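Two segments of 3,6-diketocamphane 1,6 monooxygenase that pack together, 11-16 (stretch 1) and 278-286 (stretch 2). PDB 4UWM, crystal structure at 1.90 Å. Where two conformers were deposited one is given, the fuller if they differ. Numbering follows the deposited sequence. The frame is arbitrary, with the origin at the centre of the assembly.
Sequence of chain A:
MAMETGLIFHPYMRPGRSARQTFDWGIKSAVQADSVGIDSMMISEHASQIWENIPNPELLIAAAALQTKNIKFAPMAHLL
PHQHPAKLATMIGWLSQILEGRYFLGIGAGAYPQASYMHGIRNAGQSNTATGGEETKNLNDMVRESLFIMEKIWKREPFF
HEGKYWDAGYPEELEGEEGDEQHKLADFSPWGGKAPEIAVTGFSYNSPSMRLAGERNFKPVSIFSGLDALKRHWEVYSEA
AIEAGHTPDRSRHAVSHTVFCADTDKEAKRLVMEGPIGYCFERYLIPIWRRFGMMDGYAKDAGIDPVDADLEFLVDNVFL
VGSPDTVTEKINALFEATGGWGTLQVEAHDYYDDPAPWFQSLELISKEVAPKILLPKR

Stretch 1, residues 11-16: PYMRPG
Stretch 2 (278-286) GYCFERYLI

Residues 11-16 form an irregular, largely extended segment that lies against a stretch of helix, residues 278-286, more than 260 positions later in the same chain. The helix begins before Gly278 and continues past Ile286. Its early part has ordinary i to i+4 bonding, with Glu282 N to Gly278 O at 2.9 Å, Arg283 N to Tyr279 O at 2.9 Å and Tyr284 N to Cys280 O at 2.8 Å. A wider pi-type turn then occupies 281-285: Leu285 N reaches Cys280 O at 3.2 Å and Ile286 N reaches Phe281 O at 2.8 Å. Within it, Tyr284 departs from helical values at phi/psi -122/-61°. Stretch 1 runs across the helix rather than alongside it, so there is no residue-by-residue register: Tyr12 meets Cys280, Tyr284 and Leu285, whereas Arg14 and Pro15 meet Tyr279 and Arg283. The CA atoms nearest each other across the stretches are Tyr12 CA and Cys280 CA, 7.5 Å apart, and 285 Å² of surface is buried in total. No direct hydrogen bond crosses between the stretches, so side-chain packing and one bridging water make the contact.

Pro11 follows a cis peptide bond, has phi/psi -87/-173° and a C-gamma endo pucker, and stays clear of the helix. Tyr12 (-123/83°) supplies the largest covered area. Its CA-to-CB bond points toward the helix, and the m rotamer (chi1 -68°, chi2 -68°) lays the ring beside Cys280, Tyr284 and Leu285. Tyr12 CB lies 3.9 Å from Cys280 SG, with Cys280 in rotamer t; the sulfur sits 4.7 Å from the centroid of the Tyr12 ring, 37° off its normal, an oblique sulfur-aromatic contact. Farther along the ring, Tyr12 CE1 is 4.1 Å from both Tyr284 CE2 and Leu285 CD2. The first of these contacts meets the edge of the Tyr284 ring (chi1 t, chi2 53°), while Leu285 adopts m,t. These are apolar contacts in a buried pocket.

Met13 (-94/134°; m,m,m) directs its CA-to-CB bond away from the helix and makes no contact with it. The CA-to-CB bond of Arg14 (-53/135°) points sideways; chi angles of -69°, -159°, -57° and -83° follow. The aliphatic part of its side chain provides the contact: Arg14 CD lies 3.8 Å from Tyr279 CE2, approaching the ring obliquely. Tyr279 is t, with chi2 78°.

Pro15 repeats the -53/135° backbone conformation and has a C-gamma exo pucker; its CA-to-CB bond points toward the helix. Arg283 extends to meet it, with chi1 to chi3 all t and chi4 -174°. Pro15 CD rests over one face of the guanidinium, 3.9 Å from Arg283 NH1, so the flat group packs against the pyrrolidine while its in-plane N-H groups remain available. Arg283 NH1 donates to Tyr279 OH at 2.8 Å (146° at the hydrogen), a bond that links side chains one helical turn apart. The same Arg283 NH1 lies 2.8 Å from the O of water 1 and donates to it; this water O in turn donates to Pro15 O, also at 2.8 Å, providing a polar bridge between the stretches. Gly16 ends the segment at 105/-22°, angles that would jam a CB against the Pro15 carbonyl O.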

# COMPACT_ATOMS: atom_id res chain seq x y z
N PRO A 11 0.13 -10.19 12.23
CA PRO A 11 1.00 -10.41 13.38
C PRO A 11 0.17 -10.94 14.56
O PRO A 11 -1.01 -11.27 14.38
CB PRO A 11 1.48 -9.01 13.69
CG PRO A 11 0.29 -8.17 13.37
CD PRO A 11 -0.31 -8.79 12.12
N TYR A 12 0.79 -11.06 15.74
CA TYR A 12 0.02 -11.27 16.96
C TYR A 12 0.38 -10.15 17.94
O TYR A 12 1.26 -10.31 18.80
CB TYR A 12 0.30 -12.65 17.59
CG TYR A 12 -0.21 -13.81 16.76
CD1 TYR A 12 -1.58 -14.03 16.62
CD2 TYR A 12 0.67 -14.69 16.13
CE1 TYR A 12 -2.06 -15.08 15.85
CE2 TYR A 12 0.19 -15.75 15.36
CZ TYR A 12 -1.17 -15.94 15.24
OH TYR A 12 -1.70 -16.98 14.49
N MET A 13 -0.27 -9.01 17.78
CA MET A 13 -0.00 -7.82 18.58
C MET A 13 -0.97 -7.81 19.75
O MET A 13 -2.18 -8.00 19.55
CB MET A 13 -0.20 -6.53 17.78
CG MET A 13 0.69 -6.31 16.55
SD MET A 13 2.47 -6.37 16.90
CE MET A 13 2.72 -4.89 17.85
N ARG A 14 -0.47 -7.55 20.97
CA ARG A 14 -1.34 -7.45 22.15
C ARG A 14 -2.48 -6.47 21.92
O ARG A 14 -2.26 -5.36 21.42
CB ARG A 14 -0.56 -7.00 23.40
CG ARG A 14 0.42 -8.01 23.96
CD ARG A 14 0.72 -7.70 25.43
NE ARG A 14 1.23 -6.35 25.63
CZ ARG A 14 2.51 -5.99 25.47
NH1 ARG A 14 3.41 -6.88 25.09
NH2 ARG A 14 2.88 -4.72 25.67
N PRO A 15 -3.72 -6.84 22.30
CA PRO A 15 -4.81 -5.89 22.16
C PRO A 15 -4.49 -4.56 22.85
O PRO A 15 -3.94 -4.56 23.95
CB PRO A 15 -5.98 -6.60 22.85
CG PRO A 15 -5.71 -8.03 22.54
CD PRO A 15 -4.21 -8.17 22.71
N GLY A 16 -4.78 -3.46 22.17
CA GLY A 16 -4.36 -2.14 22.65
C GLY A 16 -3.18 -1.49 21.94
O GLY A 16 -3.00 -0.27 22.02
N GLY A 278 4.06 -17.21 25.50
CA GLY A 278 3.16 -17.83 26.47
C GLY A 278 1.94 -17.00 26.74
O GLY A 278 0.86 -17.54 26.92
N TYR A 279 2.10 -15.67 26.78
CA TYR A 279 0.98 -14.75 26.98
C TYR A 279 -0.10 -14.87 25.88
O TYR A 279 -1.30 -14.96 26.16
CB TYR A 279 1.46 -13.29 27.11
CG TYR A 279 0.31 -12.33 27.34
CD1 TYR A 279 -0.29 -12.21 28.59
CD2 TYR A 279 -0.22 -11.58 26.28
CE1 TYR A 279 -1.36 -11.35 28.80
CE2 TYR A 279 -1.29 -10.73 26.48
CZ TYR A 279 -1.85 -10.62 27.74
OH TYR A 279 -2.91 -9.77 27.93
N CYS A 280 0.36 -14.85 24.62
CA CYS A 280 -0.56 -14.91 23.47
C CYS A 280 -1.30 -16.25 23.47
O CYS A 280 -2.53 -16.29 23.38
CB CYS A 280 0.23 -14.74 22.17
SG CYS A 280 -0.81 -14.83 20.69
N PHE A 281 -0.54 -17.33 23.61
CA PHE A 281 -1.13 -18.68 23.67
C PHE A 281 -2.13 -18.86 24.79
O PHE A 281 -3.23 -19.34 24.56
CB PHE A 281 -0.06 -19.76 23.71
CG PHE A 281 0.41 -20.18 22.35
CD1 PHE A 281 -0.25 -21.19 21.66
CD2 PHE A 281 1.48 -19.54 21.73
CE1 PHE A 281 0.16 -21.58 20.40
CE2 PHE A 281 1.90 -19.93 20.47
CZ PHE A 281 1.24 -20.95 19.80
N GLU A 282 -1.76 -18.45 26.00
CA GLU A 282 -2.65 -18.56 27.17
C GLU A 282 -3.91 -17.73 27.03
O GLU A 282 -5.01 -18.20 27.36
CB GLU A 282 -1.92 -18.10 28.43
CG GLU A 282 -2.46 -18.66 29.72
CD GLU A 282 -1.88 -20.02 30.02
OE1 GLU A 282 -2.40 -21.01 29.47
OE2 GLU A 282 -0.89 -20.08 30.77
N ARG A 283 -3.77 -16.48 26.58
CA ARG A 283 -4.92 -15.58 26.53
C ARG A 283 -5.80 -15.77 25.31
O ARG A 283 -7.02 -15.58 25.39
CB ARG A 283 -4.48 -14.12 26.62
CG ARG A 283 -5.66 -13.17 26.63
CD ARG A 283 -5.24 -11.71 26.70
NE ARG A 283 -6.38 -10.84 26.41
CZ ARG A 283 -6.31 -9.52 26.29
NH1 ARG A 283 -5.15 -8.89 26.43
NH2 ARG A 283 -7.42 -8.84 26.03
N TYR A 284 -5.19 -16.13 24.19
CA TYR A 284 -5.86 -16.01 22.89
C TYR A 284 -5.93 -17.34 22.16
O TYR A 284 -7.02 -17.83 21.88
CB TYR A 284 -5.15 -14.94 22.02
CG TYR A 284 -5.72 -14.78 20.61
CD1 TYR A 284 -7.08 -14.55 20.41
CD2 TYR A 284 -4.89 -14.83 19.49
CE1 TYR A 284 -7.60 -14.40 19.13
CE2 TYR A 284 -5.40 -14.69 18.21
CZ TYR A 284 -6.76 -14.47 18.04
OH TYR A 284 -7.29 -14.32 16.78
N LEU A 285 -4.78 -17.93 21.84
CA LEU A 285 -4.74 -19.07 20.93
C LEU A 285 -5.26 -20.39 21.51
O LEU A 285 -6.02 -21.10 20.83
CB LEU A 285 -3.33 -19.28 20.36
CG LEU A 285 -2.81 -18.19 19.42
CD1 LEU A 285 -1.35 -18.42 19.08
CD2 LEU A 285 -3.66 -18.09 18.16
N ILE A 286 -4.83 -20.73 22.72
CA ILE A 286 -5.20 -22.02 23.31
C ILE A 286 -6.72 -22.16 23.43
O ILE A 286 -7.26 -23.15 22.95
CB ILE A 286 -4.43 -22.35 24.61
CG1 ILE A 286 -3.00 -22.79 24.26
CG2 ILE A 286 -5.11 -23.46 25.41
CD1 ILE A 286 -1.99 -22.63 25.38
O HOH W 1 -3.81 -6.46 26.06